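Local structure of tellurite resistance protein of COG3793 (Nostoc punctiforme, 2OU3) at the interface of chains A and B. The protein probably takes part in tellurite resistance and binds a zinc ion in an all-helical TerB-like fold. Residues are numbered along the deposited sequence; one frame, centred on the assembly and turned at random. Chains: chain A/B, Tellurite resistance protein of COG3793.

The interface of chains A and B. Residues chain A 150-151, 154; chain B 17-19, 99, 143.
A:Arg150 reaches across to B:Glu143 and forms a salt bridge through its inner guanidinium nitrogen. NE donates a hydrogen bond to the carboxylate oxygen OE2 of B:Glu143 at 3.1 Å. The bond is bent, with 139° at the hydrogen. It meets OE2 on the syn side, somewhat out of the carboxylate plane. The two side chains run roughly at right angles, and the guanidinium and carboxylate planes are turned 32° apart. CG of A:Arg150 also lies beside OE2. NH1 of A:Arg150 comes within 2.8 Å of the backbone O of B:Phe17. That oxygen lies well above the guanidinium plane, off the line of the N-H bonds, so this is not a hydrogen bond.

Methyl CD2 of B:Leu99 takes the opposite guanidinium face, over its centre and 4.0 Å from CZ of A:Arg150. The same methyl touches CG of A:Arg150 and CD2 of A:Leu154, which joins the aliphatic part of the arginine to an apolar patch. A:Leu154 and B:Leu99 cross nearly perpendicularly. A:Leu151 uses both branches: CD2 packs 3.5 Å from the backbone C of B:Phe18, and CD1 lies 3.8 Å from CA of B:Gly19. B:Phe18 is thus met on its main chain.

The arginine chain starts with CG opposite the backbone N (chi1 -167°), then bends at chi2 and chi3. These bends bring the guanidinium between B:Glu143 and the end of helix 4-18 of chain B. B:Glu143 is extended beyond CG and delivers its carboxylate from helix 130-154. Within chain B, CB of B:Phe17 covers one face of the B:Phe18 ring and may steady this helix end.

The patch docks the C-terminal end of helix 130-154 of chain A against three helices of chain B. Its twin, with the chains exchanged, repeats these contacts in the two-fold dimer of the deposited assembly. The site thereby ties the two copies together, although the structure alone does not prove that this dimer forms in the cell.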
loop_
_atom_site.group_PDB
_atom_site.type_symbol
_atom_site.label_atom_id
_atom_site.label_comp_id
_atom_site.label_asym_id
_atom_site.label_seq_id
_atom_site.Cartn_x
_atom_site.Cartn_y
_atom_site.Cartn_z
ATOM N N ARG A 150 -4.148 -4.512 12.048
ATOM C CA ARG A 150 -3.261 -3.344 12.063
ATOM C C ARG A 150 -4.036 -2.115 12.543
ATOM O O ARG A 150 -3.656 -1.456 13.519
ATOM C CB ARG A 150 -2.685 -3.110 10.650
ATOM C CG ARG A 150 -1.496 -2.110 10.540
ATOM C CD ARG A 150 -1.516 -1.337 9.193
ATOM N NE ARG A 150 -0.243 -1.295 8.451
ATOM C CZ ARG A 150 0.492 -0.212 8.178
ATOM N NH1 ARG A 150 0.156 1.018 8.592
ATOM N NH2 ARG A 150 1.611 -0.365 7.469
ATOM N N LEU A 151 -5.117 -1.811 11.848
ATOM C CA LEU A 151 -5.846 -0.548 12.104
ATOM C C LEU A 151 -6.369 -0.513 13.529
ATOM O O LEU A 151 -6.309 0.527 14.176
ATOM C CB LEU A 151 -6.997 -0.371 11.123
ATOM C CG LEU A 151 -6.521 -0.248 9.653
ATOM C CD1 LEU A 151 -7.702 0.057 8.735
ATOM C CD2 LEU A 151 -5.415 0.793 9.544
ATOM N N LEU A 154 -3.422 0.142 15.898
ATOM C CA LEU A 154 -2.896 1.513 15.835
ATOM C C LEU A 154 -3.854 2.494 16.456
ATOM O O LEU A 154 -3.432 3.438 17.146
ATOM C CB LEU A 154 -2.632 1.911 14.389
ATOM C CG LEU A 154 -1.540 1.126 13.646
ATOM C CD1 LEU A 154 -1.242 1.823 12.335
ATOM C CD2 LEU A 154 -0.290 0.983 14.481
ATOM N N PHE B 17 -3.310 2.348 4.221
ATOM C CA PHE B 17 -2.292 2.135 5.241
ATOM C C PHE B 17 -2.735 2.513 6.644
ATOM O O PHE B 17 -2.268 1.907 7.575
ATOM C CB PHE B 17 -1.006 2.920 4.919
ATOM C CG PHE B 17 -0.175 2.298 3.833
ATOM C CD1 PHE B 17 0.331 1.018 3.976
ATOM C CD2 PHE B 17 0.080 2.977 2.653
ATOM C CE1 PHE B 17 1.129 0.425 2.976
ATOM C CE2 PHE B 17 0.888 2.391 1.641
ATOM C CZ PHE B 17 1.401 1.115 1.816
ATOM N N PHE B 18 -3.567 3.549 6.795
ATOM C CA PHE B 18 -3.817 4.149 8.133
ATOM C C PHE B 18 -5.297 4.136 8.509
ATOM O O PHE B 18 -5.637 4.430 9.677
ATOM C CB PHE B 18 -3.293 5.578 8.191
ATOM C CG PHE B 18 -1.897 5.693 7.732
ATOM C CD1 PHE B 18 -0.873 5.155 8.494
ATOM C CD2 PHE B 18 -1.585 6.309 6.529
ATOM C CE1 PHE B 18 0.444 5.229 8.043
ATOM C CE2 PHE B 18 -0.280 6.376 6.073
ATOM C CZ PHE B 18 0.726 5.833 6.820
ATOM N N GLY B 19 -6.181 3.779 7.568
ATOM C CA GLY B 19 -7.607 3.734 7.894
ATOM C C GLY B 19 -8.291 5.085 7.928
ATOM O O GLY B 19 -9.461 5.185 8.287
ATOM N N LEU B 99 5.176 1.725 14.593
ATOM C CA LEU B 99 5.115 0.668 13.567
ATOM C C LEU B 99 5.863 1.084 12.303
ATOM O O LEU B 99 6.634 0.299 11.721
ATOM C CB LEU B 99 3.651 0.288 13.240
ATOM C CG LEU B 99 3.455 -0.829 12.205
ATOM C CD1 LEU B 99 4.126 -2.168 12.581
ATOM C CD2 LEU B 99 1.992 -1.029 11.846
ATOM N N GLU B 143 3.155 -9.044 8.557
ATOM C CA GLU B 143 2.911 -8.247 7.371
ATOM C C GLU B 143 3.999 -8.478 6.336
ATOM O O GLU B 143 3.688 -8.670 5.146
ATOM C CB GLU B 143 2.871 -6.758 7.711
ATOM C CG GLU B 143 1.638 -6.313 8.469
ATOM C CD GLU B 143 1.596 -4.785 8.766
ATOM O OE1 GLU B 143 2.656 -4.112 8.935
ATOM O OE2 GLU B 143 0.457 -4.281 8.882
#